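Local structure of iron-containing alcohol dehydrogenase (Ralstonia eutropha, 3JZD) at residues S171-I176 with F299-R304; A268-A273 with S293-L298; D326-S331 with E342-L347. The protein probably catalyses the NAD(P)H-dependent reduction of maleylacetate to 3-oxoadipate, as a homodimer of the iron-containing alcohol dehydrogenase family. All coordinates share one frame; numbering follows the deposited sequence.

All three contacts lie in the helical C-terminal half of the chain, which follows the six-stranded parallel sheet of the N-terminal half. Contacts 1 and 2 share helix 294-304, and their centres are about 12 Å apart; contact 2 falls within the span of chain that contact 1 brackets, while contact 3 comes after both. Leu298 of contact 2 joins it to contact 1, its CD2 lying 3.9 Å from Leu173 CD2. Contact 3, centred about 17 Å from contact 2 and about 23 Å from contact 1, meets contact 2 at Tyr271, whose CE2 is 3.6 Å from Pro343 CB. Apolar packing thus runs from helix 165-182, through helices 294-304 and 257-272, to helix 341-353.

Contact 1. Residues S171-I176 with F299-R304; sequences SALNAI and FDLAQR
Leu173 and Ile176, one helical turn apart on helix 165-182, meet Leu301 and Ala302 of helix 294-304 through carbon atoms alone. The two segments run nearly antiparallel, at 169°, with their axes 11.0 Å apart. At that separation the backbones stay well clear of each other, and the leucines and the isoleucine do the reaching across the gap.

Early in the segment, Ser171 turns from this interface and uses its OG to accept a hydrogen bond from the backbone N of Tyr123, a small polar side chain suited to tying the helix to a neighbouring loop. Leu173 then does most of the reaching. Its CG lies opposite the carbonyl carbon (chi1 -79°), which carries the fork toward the other helix, where the two methyls divide the work. CD1 sets down on Ala302, 3.7 Å from its CB; the small methyl of alanine lets the leucine come up close to the partner helix. CD2 faces the CD2 of Leu301 more loosely, at 4.3 Å.

A turn further on, Ile176 brings the end of its longer branch, CD1, to within 4.1 Å of Leu301 CD2, the two side chains slanting across one another. Leu301 CD2 is therefore the methyl common to both residues of the first helix. Leu301 itself extends with CG opposite its backbone N (chi1 -170°), and this extended form carries CD2 far enough across the gap to meet both Leu173 and Ile176.

Helix 190-212 adds Leu203 against Ile176 and Ile207 against Leu301, while Thr262 of helix 257-272 touches both Leu173 and Ala302. The interface is thus buried within the helical domain, whose helix 165-182 follows strand 152-155 of the parallel sheet and brings Leu173 to about 11 Å, side chain to ligand, from the bound NAD.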
loop_
_atom_site.group_PDB
_atom_site.type_symbol
_atom_site.label_atom_id
_atom_site.label_comp_id
_atom_site.label_asym_id
_atom_site.label_seq_id
_atom_site.Cartn_x
_atom_site.Cartn_y
_atom_site.Cartn_z
ATOM N N SER A 171 0.757 16.879 16.747
ATOM C CA SER A 171 0.152 15.652 16.245
ATOM C C SER A 171 0.901 15.253 14.971
ATOM O O SER A 171 1.048 14.096 14.696
ATOM C CB SER A 171 -1.332 15.839 15.935
ATOM O OG SER A 171 -1.925 14.605 15.516
ATOM N N ALA A 172 1.386 16.228 14.221
ATOM C CA ALA A 172 2.092 15.952 12.978
ATOM C C ALA A 172 3.399 15.241 13.268
ATOM O O ALA A 172 3.796 14.358 12.515
ATOM C CB ALA A 172 2.316 17.242 12.189
ATOM N N LEU A 173 4.071 15.623 14.366
ATOM C CA LEU A 173 5.324 14.959 14.777
ATOM C C LEU A 173 5.046 13.588 15.357
ATOM O O LEU A 173 5.834 12.671 15.159
ATOM C CB LEU A 173 6.157 15.871 15.702
ATOM C CG LEU A 173 6.874 16.895 14.800
ATOM C CD1 LEU A 173 7.132 18.183 15.422
ATOM C CD2 LEU A 173 8.174 16.232 14.290
ATOM N N ASN A 174 3.882 13.416 15.987
ATOM C CA ASN A 174 3.458 12.098 16.462
ATOM C C ASN A 174 3.390 11.144 15.241
ATOM O O ASN A 174 3.913 10.031 15.265
ATOM C CB ASN A 174 2.137 12.259 17.200
ATOM C CG ASN A 174 1.557 10.974 17.719
ATOM O OD1 ASN A 174 2.196 9.914 17.747
ATOM N ND2 ASN A 174 0.328 11.060 18.136
ATOM N N ALA A 175 2.796 11.606 14.155
ATOM C CA ALA A 175 2.688 10.792 12.943
ATOM C C ALA A 175 4.093 10.509 12.364
ATOM O O ALA A 175 4.392 9.384 12.016
ATOM C CB ALA A 175 1.822 11.506 11.924
ATOM N N ILE A 176 4.949 11.539 12.291
ATOM C CA ILE A 176 6.322 11.353 11.790
ATOM C C ILE A 176 7.048 10.297 12.622
ATOM O O ILE A 176 7.779 9.496 12.074
ATOM C CB ILE A 176 7.126 12.680 11.766
ATOM C CG1 ILE A 176 6.637 13.542 10.618
ATOM C CG2 ILE A 176 8.667 12.404 11.652
ATOM C CD1 ILE A 176 7.146 14.957 10.596
ATOM N N PHE A 299 13.877 18.278 15.724
ATOM C CA PHE A 299 13.856 19.214 16.824
ATOM C C PHE A 299 13.522 20.596 16.285
ATOM O O PHE A 299 12.621 21.246 16.795
ATOM C CB PHE A 299 15.200 19.269 17.501
ATOM C CG PHE A 299 15.255 20.216 18.640
ATOM C CD1 PHE A 299 15.535 21.560 18.425
ATOM C CD2 PHE A 299 15.075 19.773 19.935
ATOM C CE1 PHE A 299 15.619 22.473 19.505
ATOM C CE2 PHE A 299 15.172 20.689 21.019
ATOM C CZ PHE A 299 15.431 22.020 20.791
ATOM N N ASP A 300 14.251 21.026 15.260
ATOM C CA ASP A 300 14.002 22.339 14.642
ATOM C C ASP A 300 12.604 22.454 14.051
ATOM O O ASP A 300 12.010 23.528 14.079
ATOM C CB ASP A 300 15.000 22.667 13.516
ATOM C CG ASP A 300 16.389 22.895 14.000
ATOM O OD1 ASP A 300 16.594 23.030 15.228
ATOM O OD2 ASP A 300 17.314 22.907 13.139
ATOM N N LEU A 301 12.085 21.378 13.480
ATOM C CA LEU A 301 10.745 21.420 12.879
ATOM C C LEU A 301 9.698 21.722 13.952
ATOM O O LEU A 301 8.694 22.445 13.706
ATOM C CB LEU A 301 10.424 20.072 12.220
ATOM C CG LEU A 301 9.205 19.898 11.319
ATOM C CD1 LEU A 301 9.308 20.918 10.190
ATOM C CD2 LEU A 301 9.198 18.448 10.800
ATOM N N ALA A 302 9.945 21.201 15.163
ATOM C CA ALA A 302 9.041 21.451 16.280
ATOM C C ALA A 302 9.241 22.867 16.770
ATOM O O ALA A 302 8.283 23.637 16.893
ATOM C CB ALA A 302 9.288 20.471 17.462
ATOM N N GLN A 303 10.495 23.192 17.061
ATOM C CA GLN A 303 10.805 24.468 17.667
ATOM C C GLN A 303 10.438 25.705 16.850
ATOM O O GLN A 303 9.853 26.639 17.377
ATOM C CB GLN A 303 12.267 24.563 18.015
ATOM C CG GLN A 303 12.422 25.656 19.074
ATOM C CD GLN A 303 13.823 26.003 19.349
ATOM O OE1 GLN A 303 14.633 26.107 18.430
ATOM N NE2 GLN A 303 14.131 26.241 20.620
ATOM N N ARG A 304 10.776 25.676 15.565
ATOM C CA ARG A 304 10.509 26.748 14.629
ATOM C C ARG A 304 9.009 27.051 14.509
ATOM O O ARG A 304 8.629 28.167 14.177
ATOM C CB ARG A 304 11.058 26.318 13.262
ATOM C CG ARG A 304 10.780 27.229 12.086
ATOM C CD ARG A 304 11.288 26.596 10.715
ATOM N NE ARG A 304 12.717 26.210 10.724
ATOM C CZ ARG A 304 13.223 24.963 10.623
ATOM N NH1 ARG A 304 12.441 23.849 10.434
ATOM N NH2 ARG A 304 14.563 24.844 10.676
#

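Contact 2. Residues A268-A273 with S293-L298; sequences ALAYNA and SAAATL
Apolar contact is what joins the two segments: Leu269 meets Leu298, and Ala270 meets Ala295. The leucines touch by their CD1 methyls at 3.5 Å, tighter than a usual carbon contact, with the two side chains set at about a right angle. In each, CG lies opposite the carbonyl carbon, for Leu269 at chi1 -64°, which sends the fork into the interface. Alanines hold the place where the backbones come nearest, with the CA atoms of Ala270 and Ala295 only 5.7 Å apart. Their CB atoms are 4.2 Å from each other; small side chains suit so close an approach.

In the all-helical C-terminal domain of this iron-containing alcohol dehydrogenase family member, the last turns of helix 257-272 lie beside the first turn of helix 294-304, with helix 277-287 between them in the chain and touching Ala294 and Leu298.

Hydrogen bonding works within the segments. Ser293 is the N-cap of helix 294-304: with chi1 at 61°, its OG turns back to accept from Ala296 N at 3.0 Å, with an N-H...O angle of 158°. Serine suits the N-cap because its short hydroxyl arm reaches a first-turn N-H that lacks a carbonyl partner within the helix; the same OG is hydrogen-bonded to O of the C-terminal residue Asp358.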
loop_
_atom_site.group_PDB
_atom_site.type_symbol
_atom_site.label_atom_id
_atom_site.label_comp_id
_atom_site.label_asym_id
_atom_site.label_seq_id
_atom_site.Cartn_x
_atom_site.Cartn_y
_atom_site.Cartn_z
ATOM N N ALA A 268 15.061 10.174 21.130
ATOM C CA ALA A 268 14.923 8.746 20.885
ATOM C C ALA A 268 15.695 8.448 19.583
ATOM O O ALA A 268 16.401 7.420 19.469
ATOM C CB ALA A 268 13.411 8.327 20.786
ATOM N N LEU A 269 15.604 9.343 18.599
ATOM C CA LEU A 269 16.370 9.131 17.362
ATOM C C LEU A 269 17.869 9.267 17.660
ATOM O O LEU A 269 18.664 8.438 17.218
ATOM C CB LEU A 269 15.914 10.036 16.208
ATOM C CG LEU A 269 14.471 9.804 15.699
ATOM C CD1 LEU A 269 14.091 10.795 14.681
ATOM C CD2 LEU A 269 14.245 8.380 15.146
ATOM N N ALA A 270 18.275 10.275 18.429
ATOM C CA ALA A 270 19.703 10.400 18.749
ATOM C C ALA A 270 20.248 9.112 19.432
ATOM O O ALA A 270 21.386 8.672 19.156
ATOM C CB ALA A 270 19.986 11.635 19.630
ATOM N N TYR A 271 19.425 8.500 20.287
ATOM C CA TYR A 271 19.813 7.297 21.020
ATOM C C TYR A 271 20.053 6.129 20.046
ATOM O O TYR A 271 21.006 5.377 20.180
ATOM C CB TYR A 271 18.698 6.926 21.993
ATOM C CG TYR A 271 19.020 5.797 22.911
ATOM C CD1 TYR A 271 18.908 4.476 22.492
ATOM C CD2 TYR A 271 19.392 6.036 24.241
ATOM C CE1 TYR A 271 19.183 3.411 23.350
ATOM C CE2 TYR A 271 19.681 4.965 25.110
ATOM C CZ TYR A 271 19.562 3.668 24.660
ATOM O OH TYR A 271 19.870 2.633 25.499
ATOM N N ASN A 272 19.144 5.957 19.093
ATOM C CA ASN A 272 19.246 4.873 18.131
ATOM C C ASN A 272 20.082 5.119 16.868
ATOM O O ASN A 272 20.408 4.146 16.158
ATOM C CB ASN A 272 17.830 4.455 17.713
ATOM C CG ASN A 272 17.140 3.594 18.763
ATOM O OD1 ASN A 272 17.789 2.984 19.651
ATOM N ND2 ASN A 272 15.816 3.529 18.674
ATOM N N ALA A 273 20.488 6.370 16.633
ATOM C CA ALA A 273 21.097 6.769 15.351
ATOM C C ALA A 273 22.318 5.940 14.905
ATOM O O ALA A 273 22.390 5.544 13.737
ATOM C CB ALA A 273 21.431 8.297 15.341
ATOM N N SER A 293 21.721 16.127 11.237
ATOM C CA SER A 293 21.170 14.890 11.755
ATOM C C SER A 293 19.631 14.881 11.652
ATOM O O SER A 293 19.007 15.908 11.562
ATOM C CB SER A 293 21.591 14.676 13.217
ATOM O OG SER A 293 21.127 15.718 14.055
ATOM N N ALA A 294 19.051 13.683 11.649
ATOM C CA ALA A 294 17.612 13.493 11.663
ATOM C C ALA A 294 17.105 14.146 12.956
ATOM O O ALA A 294 16.184 15.000 12.943
ATOM C CB ALA A 294 17.277 12.001 11.636
ATOM N N ALA A 295 17.762 13.788 14.061
ATOM C CA ALA A 295 17.435 14.338 15.362
ATOM C C ALA A 295 17.355 15.881 15.380
ATOM O O ALA A 295 16.360 16.466 15.803
ATOM C CB ALA A 295 18.448 13.873 16.399
ATOM N N ALA A 296 18.422 16.549 14.964
ATOM C CA ALA A 296 18.439 18.008 15.021
ATOM C C ALA A 296 17.372 18.620 14.138
ATOM O O ALA A 296 16.769 19.652 14.497
ATOM C CB ALA A 296 19.827 18.562 14.652
ATOM N N THR A 297 17.157 17.998 12.976
ATOM C CA THR A 297 16.212 18.496 12.001
ATOM C C THR A 297 14.782 18.437 12.533
ATOM O O THR A 297 14.036 19.392 12.376
ATOM C CB THR A 297 16.391 17.792 10.610
ATOM O OG1 THR A 297 17.732 17.976 10.161
ATOM C CG2 THR A 297 15.456 18.364 9.554
ATOM N N LEU A 298 14.411 17.327 13.176
ATOM C CA LEU A 298 13.053 17.172 13.725
ATOM C C LEU A 298 12.821 18.080 14.940
ATOM O O LEU A 298 11.724 18.594 15.160
ATOM C CB LEU A 298 12.776 15.671 14.029
ATOM C CG LEU A 298 12.642 14.920 12.691
ATOM C CD1 LEU A 298 12.762 13.440 12.814
ATOM C CD2 LEU A 298 11.265 15.367 12.044
#

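Contact 3. Residues D326-S331 with E342-L347. With CA (calcium ion), chain F.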
loop_
_atom_site.group_PDB
_atom_site.type_symbol
_atom_site.label_atom_id
_atom_site.label_comp_id
_atom_site.label_asym_id
_atom_site.label_seq_id
_atom_site.Cartn_x
_atom_site.Cartn_y
_atom_site.Cartn_z
ATOM N N ASP A 326 13.723 4.090 35.441
ATOM C CA ASP A 326 13.464 2.719 35.949
ATOM C C ASP A 326 12.335 2.042 35.188
ATOM O O ASP A 326 12.499 0.904 34.758
ATOM C CB ASP A 326 13.152 2.692 37.423
ATOM C CG ASP A 326 14.342 3.112 38.294
ATOM O OD1 ASP A 326 15.509 2.741 38.013
ATOM O OD2 ASP A 326 14.103 3.827 39.278
ATOM N N ILE A 327 11.215 2.738 35.016
ATOM C CA ILE A 327 10.053 2.213 34.309
ATOM C C ILE A 327 10.446 1.911 32.853
ATOM O O ILE A 327 10.031 0.887 32.327
ATOM C CB ILE A 327 8.875 3.196 34.297
ATOM C CG1 ILE A 327 8.386 3.533 35.715
ATOM C CG2 ILE A 327 7.697 2.638 33.505
ATOM C CD1 ILE A 327 7.465 4.812 35.798
ATOM N N ALA A 328 11.270 2.753 32.224
ATOM C CA ALA A 328 11.718 2.522 30.828
ATOM C C ALA A 328 12.475 1.220 30.701
ATOM O O ALA A 328 12.513 0.649 29.634
ATOM C CB ALA A 328 12.650 3.701 30.274
ATOM N N LEU A 329 13.086 0.767 31.787
ATOM C CA LEU A 329 13.887 -0.452 31.775
ATOM C C LEU A 329 13.125 -1.678 32.261
ATOM O O LEU A 329 13.631 -2.762 32.212
ATOM C CB LEU A 329 15.106 -0.244 32.672
ATOM C CG LEU A 329 16.317 0.570 32.210
ATOM C CD1 LEU A 329 15.990 1.784 31.365
ATOM C CD2 LEU A 329 17.111 0.964 33.477
ATOM N N ALA A 330 11.886 -1.506 32.714
ATOM C CA ALA A 330 11.150 -2.640 33.343
ATOM C C ALA A 330 10.663 -3.789 32.458
ATOM O O ALA A 330 10.714 -4.930 32.856
ATOM C CB ALA A 330 9.945 -2.099 34.143
ATOM N N SER A 331 10.084 -3.454 31.326
ATOM C CA SER A 331 9.498 -4.426 30.432
ATOM C C SER A 331 10.309 -4.376 29.116
ATOM O O SER A 331 10.206 -3.423 28.361
ATOM C CB SER A 331 8.057 -4.034 30.237
ATOM O OG SER A 331 7.388 -4.975 29.489
ATOM N N GLU A 342 21.793 4.111 32.215
ATOM C CA GLU A 342 22.483 5.375 32.110
ATOM C C GLU A 342 22.171 6.157 30.841
ATOM O O GLU A 342 21.785 7.297 30.923
ATOM C CB GLU A 342 23.999 5.213 32.321
ATOM C CG GLU A 342 24.736 6.573 32.362
ATOM C CD GLU A 342 26.278 6.480 32.344
ATOM O OE1 GLU A 342 26.864 5.885 33.288
ATOM O OE2 GLU A 342 26.890 7.060 31.403
ATOM N N PRO A 343 22.374 5.565 29.665
ATOM C CA PRO A 343 22.027 6.332 28.484
ATOM C C PRO A 343 20.510 6.648 28.390
ATOM O O PRO A 343 20.157 7.653 27.834
ATOM C CB PRO A 343 22.514 5.457 27.330
ATOM C CG PRO A 343 22.526 4.029 27.889
ATOM C CD PRO A 343 22.930 4.241 29.337
ATOM N N ILE A 344 19.635 5.815 28.939
ATOM C CA ILE A 344 18.190 6.162 28.963
ATOM C C ILE A 344 17.946 7.342 29.895
ATOM O O ILE A 344 17.180 8.258 29.562
ATOM C CB ILE A 344 17.264 4.978 29.358
ATOM C CG1 ILE A 344 17.121 4.025 28.168
ATOM C CG2 ILE A 344 15.859 5.481 29.831
ATOM C CD1 ILE A 344 16.375 4.580 26.961
ATOM N N ARG A 345 18.626 7.336 31.040
ATOM C CA ARG A 345 18.493 8.430 31.984
ATOM C C ARG A 345 19.017 9.748 31.377
ATOM O O ARG A 345 18.465 10.807 31.639
ATOM C CB ARG A 345 19.227 8.120 33.287
ATOM C CG ARG A 345 19.117 9.279 34.279
ATOM C CD ARG A 345 17.673 9.463 34.704
ATOM N NE ARG A 345 17.539 10.496 35.711
ATOM C CZ ARG A 345 17.522 11.797 35.438
ATOM N NH1 ARG A 345 17.680 12.236 34.182
ATOM N NH2 ARG A 345 17.382 12.671 36.421
ATOM N N ALA A 346 20.079 9.679 30.578
ATOM C CA ALA A 346 20.642 10.868 29.902
ATOM C C ALA A 346 19.699 11.352 28.761
ATOM O O ALA A 346 19.579 12.559 28.514
ATOM C CB ALA A 346 22.069 10.546 29.329
ATOM N N LEU A 347 19.036 10.401 28.083
ATOM C CA LEU A 347 18.054 10.738 27.047
ATOM C C LEU A 347 16.974 11.547 27.720
ATOM O O LEU A 347 16.609 12.602 27.256
ATOM C CB LEU A 347 17.424 9.471 26.439
ATOM C CG LEU A 347 16.292 9.562 25.391
ATOM C CD1 LEU A 347 16.067 8.187 24.712
ATOM C CD2 LEU A 347 14.936 10.139 26.016
HETATM CA CA CA F . 16.404 3.791 40.048
HETATM O O HOH W 1 16.622 5.754 38.749
HETATM O O HOH W 2 15.170 5.547 41.087
#
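Ala328 and Leu329 lean on one residue of the partner helix, Ile344, in a helix-helix packing of the C-terminal domain that brings the end of helix 321-328 against helix 341-353. Ala328 turns its methyl straight to the isoleucine, CB to CG2 at 3.7 Å; a small residue here lets the branched one come close. Ile344 presents CG2 because that methyl stands opposite its backbone N, with CG1 opposite the carbonyl carbon (chi1 -76°). Leu329 slides past in the opposite sense, placing CD1 4.0 Å from Ile344 CB, although this leucine is modelled in two conformations and the approach belongs to one of them.

Around this core, Leu245 of helix 241-253 backs Ala328, Tyr271 of helix 257-272 packs on Ile344, and Ile339 touches both Leu329 and Ile344. Arg345, next to Ile344, salt-bridges through NE to Asp322 OD1 and so ties the same two helices by charge.

Further out, Asp326 points its CB away from helix 341-353 and holds a calcium ion, a hard cation well suited to carboxylate oxygens. The carboxylate chelates with both oxygens, OD1 at 2.5 Å and OD2 at 2.4 Å from the calcium, and two waters bind the same ion, each with its O 2.4 Å from the metal.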